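Nicastrin (PDB 4R12) probably serves as an essential, substrate-recruiting subunit of gamma-secretase, the complex that cleaves membrane proteins such as Notch receptors within the membrane. Local coordinates at residues L47-D52 / H160-Q165; D51-Y56 / T74-S79; N57-Y62 / S89-I94; T80-L85 / D132-F137. All coordinates share one frame; numbering follows the deposited sequence.

Contact 1 (L47-D52 / H160-Q165)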
# COMPACT_ATOMS: atom_id res chain seq x y z
N LEU A 47 12.22 -2.36 -31.72
CA LEU A 47 12.47 -1.41 -30.64
C LEU A 47 12.74 -0.01 -31.20
O LEU A 47 13.58 0.16 -32.07
CB LEU A 47 13.64 -1.86 -29.77
CG LEU A 47 13.46 -3.16 -28.97
CD1 LEU A 47 14.72 -3.47 -28.20
CD2 LEU A 47 12.27 -3.06 -28.04
N TYR A 48 11.99 0.98 -30.71
CA TYR A 48 12.22 2.37 -31.10
C TYR A 48 12.34 3.22 -29.84
O TYR A 48 11.42 3.27 -29.03
CB TYR A 48 11.08 2.89 -31.98
CG TYR A 48 11.23 4.35 -32.35
CD1 TYR A 48 10.77 5.36 -31.51
CD2 TYR A 48 11.83 4.73 -33.55
CE1 TYR A 48 10.90 6.69 -31.84
CE2 TYR A 48 11.96 6.06 -33.89
CZ TYR A 48 11.50 7.04 -33.03
OH TYR A 48 11.64 8.36 -33.37
N LEU A 49 13.47 3.91 -29.70
CA LEU A 49 13.77 4.67 -28.48
C LEU A 49 13.37 6.14 -28.54
O LEU A 49 13.77 6.87 -29.44
CB LEU A 49 15.27 4.58 -28.16
CG LEU A 49 15.78 5.46 -27.02
CD1 LEU A 49 15.21 5.00 -25.68
CD2 LEU A 49 17.29 5.47 -27.00
N ILE A 50 12.56 6.56 -27.58
CA ILE A 50 12.29 7.97 -27.38
C ILE A 50 13.01 8.42 -26.11
O ILE A 50 12.65 8.00 -25.01
CB ILE A 50 10.79 8.26 -27.26
CG1 ILE A 50 10.08 7.95 -28.59
CG2 ILE A 50 10.56 9.72 -26.88
CD1 ILE A 50 8.62 8.31 -28.58
N ASP A 51 14.03 9.26 -26.27
CA ASP A 51 14.83 9.74 -25.13
C ASP A 51 15.11 11.25 -25.22
O ASP A 51 15.81 11.82 -24.39
CB ASP A 51 16.14 8.96 -25.02
CG ASP A 51 17.08 9.21 -26.20
OD1 ASP A 51 16.66 9.82 -27.21
OD2 ASP A 51 18.25 8.78 -26.12
N ASP A 52 14.56 11.88 -26.25
CA ASP A 52 14.64 13.33 -26.41
C ASP A 52 13.54 13.83 -27.34
O ASP A 52 12.84 13.02 -27.97
CB ASP A 52 16.02 13.76 -26.94
CG ASP A 52 16.46 12.98 -28.18
OD1 ASP A 52 15.61 12.65 -29.03
OD2 ASP A 52 17.67 12.71 -28.30
N HIS A 160 20.68 1.68 -30.86
CA HIS A 160 21.49 1.16 -31.95
C HIS A 160 20.66 0.95 -33.21
O HIS A 160 21.18 0.97 -34.32
CB HIS A 160 22.15 -0.16 -31.52
CG HIS A 160 22.96 -0.82 -32.60
ND1 HIS A 160 23.82 -0.12 -33.42
CD2 HIS A 160 23.05 -2.12 -32.97
CE1 HIS A 160 24.40 -0.96 -34.26
NE2 HIS A 160 23.95 -2.18 -34.01
N ASN A 161 19.35 0.78 -33.03
CA ASN A 161 18.42 0.64 -34.15
C ASN A 161 18.31 1.90 -35.01
O ASN A 161 17.70 1.87 -36.08
CB ASN A 161 17.03 0.27 -33.64
CG ASN A 161 16.89 -1.21 -33.34
OD1 ASN A 161 17.85 -1.97 -33.45
ND2 ASN A 161 15.68 -1.62 -32.95
N ARG A 162 18.86 2.98 -34.53
CA ARG A 162 18.65 4.23 -35.20
C ARG A 162 19.44 4.32 -36.47
O ARG A 162 19.20 5.21 -37.28
CB ARG A 162 19.04 5.38 -34.31
CG ARG A 162 17.98 5.76 -33.32
CD ARG A 162 18.53 6.67 -32.26
NE ARG A 162 17.50 7.02 -31.31
CZ ARG A 162 17.65 7.86 -30.31
NH1 ARG A 162 18.80 8.47 -30.11
NH2 ARG A 162 16.65 8.10 -29.53
N ASP A 163 20.39 3.42 -36.66
CA ASP A 163 21.16 3.46 -37.88
C ASP A 163 20.18 3.24 -39.01
O ASP A 163 19.98 4.10 -39.85
CB ASP A 163 22.35 2.51 -37.88
CG ASP A 163 21.96 1.09 -37.78
OD1 ASP A 163 20.83 0.76 -38.17
OD2 ASP A 163 22.78 0.31 -37.31
N GLY A 164 19.50 2.11 -38.99
CA GLY A 164 18.37 1.93 -39.86
C GLY A 164 18.54 0.74 -40.75
O GLY A 164 17.79 0.52 -41.68
N GLN A 165 19.54 -0.05 -40.45
CA GLN A 165 19.84 -1.22 -41.21
C GLN A 165 19.27 -2.41 -40.47
O GLN A 165 19.03 -2.32 -39.28
CB GLN A 165 21.35 -1.30 -41.40
CG GLN A 165 22.01 0.06 -41.59
CD GLN A 165 21.80 0.68 -42.97
OE1 GLN A 165 20.78 1.28 -43.24
NE2 GLN A 165 22.77 0.53 -43.82
O HOH W 1 15.18 6.12 -31.90

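Contact 2 (D51-Y56 / T74-S79). With NAG (2-acetamido-2-deoxy-beta-D-glucopyranose), chain C; NAG (2-acetamido-2-deoxy-beta-D-glucopyranose), chain B.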
# COMPACT_ATOMS: atom_id res chain seq x y z
N ASP A 51 14.03 9.26 -26.27
CA ASP A 51 14.83 9.74 -25.13
C ASP A 51 15.11 11.25 -25.22
O ASP A 51 15.81 11.82 -24.39
CB ASP A 51 16.14 8.96 -25.02
CG ASP A 51 17.08 9.21 -26.20
OD1 ASP A 51 16.66 9.82 -27.21
OD2 ASP A 51 18.25 8.78 -26.12
N ASP A 52 14.56 11.88 -26.25
CA ASP A 52 14.64 13.33 -26.41
C ASP A 52 13.54 13.83 -27.34
O ASP A 52 12.84 13.02 -27.97
CB ASP A 52 16.02 13.76 -26.94
CG ASP A 52 16.46 12.98 -28.18
OD1 ASP A 52 15.61 12.65 -29.03
OD2 ASP A 52 17.67 12.71 -28.30
N ASP A 53 13.38 15.15 -27.42
CA ASP A 53 12.34 15.75 -28.23
C ASP A 53 12.50 15.34 -29.69
O ASP A 53 11.51 15.19 -30.41
CB ASP A 53 12.37 17.28 -28.10
CG ASP A 53 11.61 17.78 -26.89
OD1 ASP A 53 11.17 16.94 -26.07
OD2 ASP A 53 11.43 19.01 -26.75
N GLU A 54 13.75 15.15 -30.11
CA GLU A 54 14.03 14.79 -31.49
C GLU A 54 13.46 13.43 -31.83
O GLU A 54 12.74 13.29 -32.81
CB GLU A 54 15.54 14.79 -31.77
CG GLU A 54 15.88 14.25 -33.16
CD GLU A 54 17.37 14.25 -33.47
OE1 GLU A 54 18.15 13.58 -32.75
OE2 GLU A 54 17.77 14.92 -34.45
N SER A 55 13.78 12.42 -31.02
CA SER A 55 13.30 11.07 -31.29
C SER A 55 11.80 10.99 -31.05
O SER A 55 11.11 10.18 -31.68
CB SER A 55 14.05 10.04 -30.44
OG SER A 55 14.05 10.38 -29.06
N TYR A 56 11.30 11.82 -30.15
CA TYR A 56 9.86 11.92 -29.93
C TYR A 56 9.16 12.36 -31.23
O TYR A 56 8.29 11.66 -31.74
CB TYR A 56 9.52 12.89 -28.79
CG TYR A 56 8.05 12.88 -28.46
CD1 TYR A 56 7.16 13.70 -29.14
CD2 TYR A 56 7.54 12.03 -27.49
CE1 TYR A 56 5.82 13.68 -28.86
CE2 TYR A 56 6.20 12.00 -27.20
CZ TYR A 56 5.34 12.83 -27.89
OH TYR A 56 3.99 12.82 -27.61
N THR A 74 12.15 7.67 -19.01
CA THR A 74 10.99 7.90 -18.17
C THR A 74 10.50 9.35 -18.20
O THR A 74 9.34 9.62 -17.86
CB THR A 74 11.26 7.48 -16.71
OG1 THR A 74 10.03 7.53 -15.98
CG2 THR A 74 12.30 8.38 -16.06
N ASN A 75 11.35 10.29 -18.61
CA ASN A 75 10.89 11.68 -18.76
C ASN A 75 9.77 11.80 -19.80
O ASN A 75 9.00 12.76 -19.79
CB ASN A 75 12.04 12.60 -19.13
CG ASN A 75 12.63 13.31 -17.91
OD1 ASN A 75 12.25 13.03 -16.77
ND2 ASN A 75 13.58 14.22 -18.15
N TYR A 76 9.67 10.81 -20.68
CA TYR A 76 8.64 10.80 -21.71
C TYR A 76 7.48 9.85 -21.41
O TYR A 76 6.59 9.67 -22.25
CB TYR A 76 9.28 10.47 -23.06
CG TYR A 76 10.11 11.63 -23.52
CD1 TYR A 76 11.43 11.78 -23.10
CD2 TYR A 76 9.57 12.62 -24.33
CE1 TYR A 76 12.19 12.87 -23.51
CE2 TYR A 76 10.31 13.70 -24.73
CZ TYR A 76 11.62 13.82 -24.32
OH TYR A 76 12.35 14.91 -24.73
N PHE A 77 7.48 9.28 -20.21
CA PHE A 77 6.38 8.41 -19.78
C PHE A 77 5.37 9.15 -18.89
O PHE A 77 5.56 9.27 -17.68
CB PHE A 77 6.92 7.18 -19.03
CG PHE A 77 5.85 6.23 -18.56
CD1 PHE A 77 5.01 5.61 -19.48
CD2 PHE A 77 5.68 5.97 -17.21
CE1 PHE A 77 4.02 4.72 -19.06
CE2 PHE A 77 4.68 5.09 -16.78
CZ PHE A 77 3.85 4.47 -17.71
N ASN A 78 4.39 9.75 -19.54
CA ASN A 78 3.29 10.47 -18.90
C ASN A 78 2.07 10.52 -19.86
O ASN A 78 2.24 10.23 -20.99
CB ASN A 78 3.73 11.85 -18.39
CG ASN A 78 3.98 12.86 -19.50
OD1 ASN A 78 3.33 12.82 -20.50
ND2 ASN A 78 4.92 13.78 -19.30
N SER A 79 0.88 10.85 -19.39
CA SER A 79 -0.32 10.77 -20.22
C SER A 79 -0.18 11.55 -21.52
O SER A 79 -0.37 11.00 -22.60
CB SER A 79 -1.56 11.25 -19.46
OG SER A 79 -1.36 12.54 -18.90
C1 NAG C . 5.14 14.84 -19.75
C2 NAG C . 5.30 16.25 -19.21
C3 NAG C . 5.75 17.23 -20.26
C4 NAG C . 6.96 16.77 -21.00
C5 NAG C . 6.68 15.37 -21.54
C6 NAG C . 7.84 14.72 -22.26
C7 NAG C . 3.69 16.43 -17.48
C8 NAG C . 2.27 16.72 -17.12
N2 NAG C . 4.07 16.72 -18.69
O3 NAG C . 6.01 18.46 -19.60
O4 NAG C . 7.12 17.69 -22.03
O5 NAG C . 6.25 14.49 -20.52
O6 NAG C . 9.09 14.99 -21.70
O7 NAG C . 4.43 15.94 -16.68
C1 NAG B . 8.42 18.28 -22.17
C2 NAG B . 8.59 18.94 -23.53
C3 NAG B . 9.95 19.59 -23.57
C4 NAG B . 10.15 20.59 -22.47
C5 NAG B . 9.83 19.93 -21.16
C6 NAG B . 9.78 21.02 -20.12
C7 NAG B . 7.47 17.82 -25.36
C8 NAG B . 7.63 16.86 -26.47
N2 NAG B . 8.56 18.04 -24.64
O3 NAG B . 10.17 20.25 -24.80
O4 NAG B . 11.54 20.84 -22.46
O5 NAG B . 8.58 19.28 -21.19
O6 NAG B . 8.59 21.76 -20.29
O7 NAG B . 6.42 18.34 -25.11

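Contact 3 (N57-Y62 / S89-I94)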
# COMPACT_ATOMS: atom_id res chain seq x y z
N ASN A 57 9.57 13.50 -31.77
CA ASN A 57 8.98 14.02 -33.00
C ASN A 57 9.19 13.11 -34.21
O ASN A 57 8.32 13.01 -35.07
CB ASN A 57 9.55 15.40 -33.32
CG ASN A 57 9.10 16.46 -32.33
OD1 ASN A 57 7.97 16.41 -31.83
ND2 ASN A 57 9.97 17.42 -32.05
N ASN A 58 10.34 12.44 -34.27
CA ASN A 58 10.63 11.55 -35.39
C ASN A 58 9.86 10.23 -35.32
O ASN A 58 10.00 9.37 -36.19
CB ASN A 58 12.13 11.27 -35.47
CG ASN A 58 12.93 12.48 -35.90
OD1 ASN A 58 12.38 13.43 -36.46
ND2 ASN A 58 14.23 12.47 -35.63
N TYR A 59 9.03 10.08 -34.29
CA TYR A 59 8.18 8.91 -34.19
C TYR A 59 7.01 9.01 -35.17
O TYR A 59 6.60 8.02 -35.77
CB TYR A 59 7.66 8.72 -32.77
CG TYR A 59 6.64 7.62 -32.65
CD1 TYR A 59 7.02 6.29 -32.67
CD2 TYR A 59 5.28 7.91 -32.52
CE1 TYR A 59 6.09 5.27 -32.57
CE2 TYR A 59 4.34 6.90 -32.42
CZ TYR A 59 4.75 5.58 -32.44
OH TYR A 59 3.82 4.57 -32.34
N PHE A 60 6.47 10.22 -35.32
CA PHE A 60 5.27 10.43 -36.12
C PHE A 60 5.51 10.17 -37.60
O PHE A 60 4.56 9.92 -38.35
CB PHE A 60 4.75 11.85 -35.93
CG PHE A 60 4.36 12.18 -34.52
CD1 PHE A 60 5.30 12.67 -33.62
CD2 PHE A 60 3.06 11.99 -34.08
CE1 PHE A 60 4.95 12.96 -32.32
CE2 PHE A 60 2.70 12.29 -32.77
CZ PHE A 60 3.65 12.77 -31.89
N SER A 61 6.77 10.21 -38.01
CA SER A 61 7.13 10.06 -39.42
C SER A 61 7.97 8.82 -39.67
O SER A 61 8.69 8.73 -40.66
CB SER A 61 7.88 11.31 -39.90
OG SER A 61 7.29 12.49 -39.39
N TYR A 62 7.88 7.85 -38.76
CA TYR A 62 8.69 6.64 -38.83
C TYR A 62 7.87 5.44 -39.29
O TYR A 62 7.00 4.97 -38.55
CB TYR A 62 9.32 6.36 -37.46
CG TYR A 62 10.10 5.07 -37.36
CD1 TYR A 62 11.44 5.01 -37.74
CD2 TYR A 62 9.51 3.91 -36.87
CE1 TYR A 62 12.16 3.82 -37.64
CE2 TYR A 62 10.22 2.73 -36.77
CZ TYR A 62 11.54 2.69 -37.15
OH TYR A 62 12.25 1.51 -37.05
N SER A 89 1.94 3.33 -38.43
CA SER A 89 2.37 2.08 -37.88
C SER A 89 1.54 1.99 -36.64
O SER A 89 0.99 2.99 -36.20
CB SER A 89 3.84 2.17 -37.54
OG SER A 89 4.63 2.21 -38.71
N LYS A 90 1.42 0.82 -36.08
CA LYS A 90 0.64 0.66 -34.89
C LYS A 90 1.60 0.31 -33.79
O LYS A 90 2.51 -0.45 -34.00
CB LYS A 90 -0.44 -0.39 -35.07
CG LYS A 90 -1.67 -0.18 -34.21
CD LYS A 90 -2.19 -1.51 -33.69
CE LYS A 90 -3.70 -1.62 -33.79
NZ LYS A 90 -4.47 -0.95 -32.70
N ILE A 91 1.40 0.94 -32.64
CA ILE A 91 2.24 0.71 -31.50
C ILE A 91 1.84 -0.58 -30.87
O ILE A 91 0.71 -0.79 -30.61
CB ILE A 91 2.07 1.85 -30.50
CG1 ILE A 91 2.90 1.60 -29.27
CG2 ILE A 91 0.62 1.99 -30.13
CD1 ILE A 91 3.18 2.87 -28.53
N GLU A 92 2.78 -1.46 -30.64
CA GLU A 92 2.47 -2.81 -30.15
C GLU A 92 2.82 -2.99 -28.68
O GLU A 92 2.47 -3.99 -28.06
CB GLU A 92 3.19 -3.85 -31.00
CG GLU A 92 2.70 -3.90 -32.45
CD GLU A 92 1.26 -4.37 -32.57
OE1 GLU A 92 0.73 -4.93 -31.59
OE2 GLU A 92 0.66 -4.18 -33.66
N GLY A 93 3.50 -2.02 -28.11
CA GLY A 93 3.86 -2.12 -26.71
C GLY A 93 4.81 -1.03 -26.31
O GLY A 93 5.37 -0.35 -27.17
N ILE A 94 4.98 -0.86 -25.00
CA ILE A 94 5.92 0.13 -24.48
C ILE A 94 6.79 -0.49 -23.40
O ILE A 94 6.30 -1.27 -22.58
CB ILE A 94 5.17 1.37 -23.92
CG1 ILE A 94 4.51 2.14 -25.06
CG2 ILE A 94 6.11 2.29 -23.15
CD1 ILE A 94 3.57 3.22 -24.59

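Contact 4 (T80-L85 / D132-F137)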
# COMPACT_ATOMS: atom_id res chain seq x y z
N THR A 80 0.19 12.82 -21.41
CA THR A 80 0.25 13.70 -22.58
C THR A 80 1.17 13.17 -23.65
O THR A 80 0.83 13.14 -24.84
CB THR A 80 0.70 15.11 -22.17
OG1 THR A 80 -0.39 15.78 -21.52
CG2 THR A 80 1.11 15.91 -23.39
N SER A 81 2.35 12.75 -23.22
CA SER A 81 3.41 12.31 -24.10
C SER A 81 3.08 10.97 -24.77
O SER A 81 3.34 10.79 -25.97
CB SER A 81 4.72 12.21 -23.30
OG SER A 81 5.71 11.51 -24.01
N VAL A 82 2.52 10.04 -24.01
CA VAL A 82 2.22 8.72 -24.55
C VAL A 82 0.94 8.75 -25.41
O VAL A 82 0.90 8.15 -26.48
CB VAL A 82 2.07 7.66 -23.43
CG1 VAL A 82 1.49 6.37 -23.98
CG2 VAL A 82 3.43 7.38 -22.76
N LEU A 83 -0.08 9.48 -24.96
CA LEU A 83 -1.34 9.48 -25.70
C LEU A 83 -1.20 10.18 -27.05
O LEU A 83 -2.01 9.94 -27.94
CB LEU A 83 -2.46 10.13 -24.87
CG LEU A 83 -2.92 9.33 -23.64
CD1 LEU A 83 -4.31 9.70 -23.21
CD2 LEU A 83 -2.83 7.84 -23.90
N ASN A 84 -0.18 11.01 -27.21
CA ASN A 84 0.07 11.70 -28.47
C ASN A 84 0.77 10.86 -29.52
O ASN A 84 0.87 11.25 -30.68
CB ASN A 84 0.90 12.96 -28.24
CG ASN A 84 0.06 14.14 -27.95
OD1 ASN A 84 -1.07 14.25 -28.45
ND2 ASN A 84 0.58 15.06 -27.14
N LEU A 85 1.27 9.70 -29.10
CA LEU A 85 1.93 8.81 -30.02
C LEU A 85 0.91 8.18 -30.96
O LEU A 85 0.56 7.02 -30.80
CB LEU A 85 2.70 7.73 -29.27
CG LEU A 85 3.73 8.31 -28.30
CD1 LEU A 85 4.47 7.21 -27.55
CD2 LEU A 85 4.70 9.21 -29.05
N ASP A 132 -1.80 13.47 -13.22
CA ASP A 132 -2.39 13.42 -14.56
C ASP A 132 -3.29 12.19 -14.76
O ASP A 132 -3.82 11.97 -15.86
CB ASP A 132 -1.28 13.50 -15.63
CG ASP A 132 -0.52 12.18 -15.83
OD1 ASP A 132 -0.70 11.21 -15.06
OD2 ASP A 132 0.29 12.14 -16.78
N GLY A 133 -3.47 11.39 -13.71
CA GLY A 133 -4.39 10.27 -13.75
C GLY A 133 -4.08 9.18 -14.77
O GLY A 133 -4.92 8.36 -15.09
N PHE A 134 -2.84 9.17 -15.25
CA PHE A 134 -2.38 8.22 -16.25
C PHE A 134 -2.67 6.74 -15.92
O PHE A 134 -2.89 5.93 -16.83
CB PHE A 134 -0.88 8.42 -16.44
CG PHE A 134 -0.32 7.85 -17.70
CD1 PHE A 134 -1.10 7.70 -18.83
CD2 PHE A 134 1.01 7.46 -17.75
CE1 PHE A 134 -0.57 7.20 -20.00
CE2 PHE A 134 1.55 6.95 -18.92
CZ PHE A 134 0.75 6.82 -20.04
N THR A 135 -2.66 6.39 -14.64
CA THR A 135 -2.91 5.00 -14.24
C THR A 135 -4.30 4.53 -14.67
O THR A 135 -4.48 3.36 -15.02
CB THR A 135 -2.74 4.82 -12.71
OG1 THR A 135 -1.37 5.01 -12.38
CG2 THR A 135 -3.15 3.41 -12.27
N TYR A 136 -5.27 5.45 -14.68
CA TYR A 136 -6.66 5.08 -14.90
C TYR A 136 -7.10 5.19 -16.35
O TYR A 136 -8.25 5.47 -16.62
CB TYR A 136 -7.56 5.94 -14.00
CG TYR A 136 -7.11 5.82 -12.58
CD1 TYR A 136 -7.23 4.61 -11.91
CD2 TYR A 136 -6.52 6.89 -11.91
CE1 TYR A 136 -6.80 4.47 -10.61
CE2 TYR A 136 -6.09 6.76 -10.60
CZ TYR A 136 -6.23 5.53 -9.96
OH TYR A 136 -5.80 5.36 -8.66
N PHE A 137 -6.19 4.93 -17.27
CA PHE A 137 -6.53 4.80 -18.68
C PHE A 137 -6.50 3.34 -19.10
O PHE A 137 -5.80 2.52 -18.50
CB PHE A 137 -5.56 5.62 -19.54
CG PHE A 137 -5.82 7.09 -19.49
CD1 PHE A 137 -5.33 7.86 -18.44
CD2 PHE A 137 -6.57 7.71 -20.48
CE1 PHE A 137 -5.58 9.23 -18.39
CE2 PHE A 137 -6.82 9.08 -20.44
CZ PHE A 137 -6.33 9.84 -19.40
O HOH W 2 0.75 14.32 -18.81

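Contact 1 (L47-D52 / H160-Q165)
At the C-terminal end of strand 43-50, in the small lobe of nicastrin, the turn that follows helix 148-160 is fastened to the strand by Asn161 and Arg162. Both belong to a type I beta turn running from His160 to Asp163. Asn161 ND2 donates to Leu47 O at 2.9 Å, in the carbonyl plane and on a lone pair; the same amide nitrogen also serves Trp169 O. Arg162 holds its chain extended from CG to NE, which carries the guanidinium along the strand to its end. There NH2 gives one bond to Leu49 O (3.1 Å) and a straighter one to Asp51 OD1 (2.9 Å, N-H...O angle 170°), the latter a salt bridge. Both acceptors lie in the guanidinium plane, whereas the carboxylate is turned 71° from it and is met from above its own plane. A water accepts from Arg162 NE at 2.6 Å and donates to Leu49 O, and Leu49 CD2 covers one guanidinium face, 3.7 Å from Arg162 NH2. With an alanine at Asp51, Arg162 would probably lose its salt-bridge mate and its guanidinium would be held by fewer bonds. Leu47 and Leu49 also pack on helix 148-160, strand 67-72 runs parallel alongside strand 43-50, and Arg162 touches Ser55 of helix 53-57.

Contact 2 (D51-Y56 / T74-S79)
Tyr76 lies across the start of helix 53-57 with its ring plane 79° from the carboxylate of Asp53, and the two side chains cross at about a right angle. This is the N-terminal end of a helix capped by Asp52, whose OD1 accepts from Ser55 N at 2.7 Å. With Tyr76 CG anti to the carbonyl carbon (chi1 -71°), the phenol reaches the first turn, and Tyr76 OH donates to Asp53 OD1 at 2.7 Å. The acceptor sits at the ring edge, in plane, while the hydroxyl comes from above the carboxylate plane. Tyr56 meets the other end of the ring: CD2 of Tyr56 is 3.8 Å from CD2 of Tyr76. Their planes are near parallel, at 29°, but the centroids stand 6.0 Å apart, so this is a slid pair with little overlap; Tyr56 OH is bonded to Ser81 O.

The N-glycan on Asn78 folds back over this pair. Its first sugar places O6 over one face of the Tyr76 ring and donates from O6 to Asn75 O, and the methyl C8 of the second lies over a face of Tyr56. A leucine at Tyr76 would probably cost Asp53 OD1 its phenol donor and strip the first sugar of the flat surface beneath it. Asp53 grips the second sugar with both oxygens: OD1 takes the amide N2 of that NAG at 3.2 Å, and OD2 takes its O3 at 2.6 Å.

Contact 3 (N57-Y62 / S89-I94)
Tyr59 stands with CG anti to the backbone N (chi1 173°), which sends its ring out from the loop after helix 53-57 toward strand 90-96 of the small lobe and sets the hydroxyl against Ile91. The Ile91 chain also runs out opposite its own backbone N, through CG1 (chi1 178°). Tyr59 OH lies 3.7 Å from Ile91 CB. The two side chains cross at about a right angle, and the tyrosine comes end-on, its oxygen rather than its ring carbons touching the isoleucine.

A second approach joins Tyr62 and Ser89, whose CA atoms, 7.9 Å apart, are the nearest pair of the two segments. Here Ser89 OG is 3.6 Å from Tyr62 O, a proximity only, since the serine hydroxyl is bonded to Gln65 O. Tyr59 and Tyr62 are the first and last residues of a type I beta turn, with Tyr62 N bonded to Tyr59 O at 3.3 Å. The turn thus offers both residues to segment 89-94. Tyr59 packs further on Leu85 and Asn87, and Ile91 on Val70 of strand 67-72, the parallel neighbour of strand 90-96. Only 122 Å² is buried in all. Chemically the meeting is one-sided: the phenol oxygen of Tyr59 is buried against aliphatic carbon and has no hydrogen-bond partner anywhere in the model, so its hold on Ile91 rests on van der Waals contact alone.

Contact 4 (T80-L85 / D132-F137)
Asp132 reaches the amino-terminal part of helix 79-83 through a water rather than directly: the water donates to Asp132 OD2 at 3.0 Å and accepts from Thr80 N at 3.1 Å. The same carboxylate oxygen is bonded to Ser79 OG, so two links tie it to the first turn. Its other oxygen, OD1, turns back on its own chain and accepts from Phe134 N at 3.0 Å, an Asx turn in which the amide comes from above the carboxylate plane. Gly133, between them, has a positive phi of 62°, which suits glycine, and its carbonyl takes the amide of Tyr136.

Phe134 follows, in a short 3-10 segment. Its CG is anti to the backbone N (chi1 -162°), and the ring is carried across to the helix, crossing the Val82 side chain at about a right angle. The para carbon does the touching: Phe134 CZ is 3.7 Å from Val82 CB, on the methine side of the branch, with the two methyls a little farther off. This joins helix 79-83 to the long connection between strands 90-96 and 138-139 of the small lobe. Phe77, Phe139 and Phe226 meet the same ring, making an aromatic cluster around it.

Phe137, partly exposed, ends the segment. Its CE2 meets Leu83 CD1 at 3.8 Å, the leucine methyl approaching the ring obliquely.

In the fold
From the N terminus, strand 43-50 runs into helix 53-57, so contacts 1 and 2 begin on the same residues, Asp51 and Asp52. Contact 2 closes first, when the chain returns after strand 67-72 at 74-79. Contact 3 opens at 57-62, within that loop, and closes beyond it at 89-94; the two therefore cross. Contact 4 opens at 80-85 after contact 2 has closed, crosses contact 3, and closes at 132-137. Contact 1 shuts last, at 160-165, and its long loop encloses contacts 3 and 4. Contacts 1 and 3 fasten a turn and a loop to strands 43-50 and 90-96, while contacts 2 and 4 tie helices 53-57 and 79-83 to neighbouring loops.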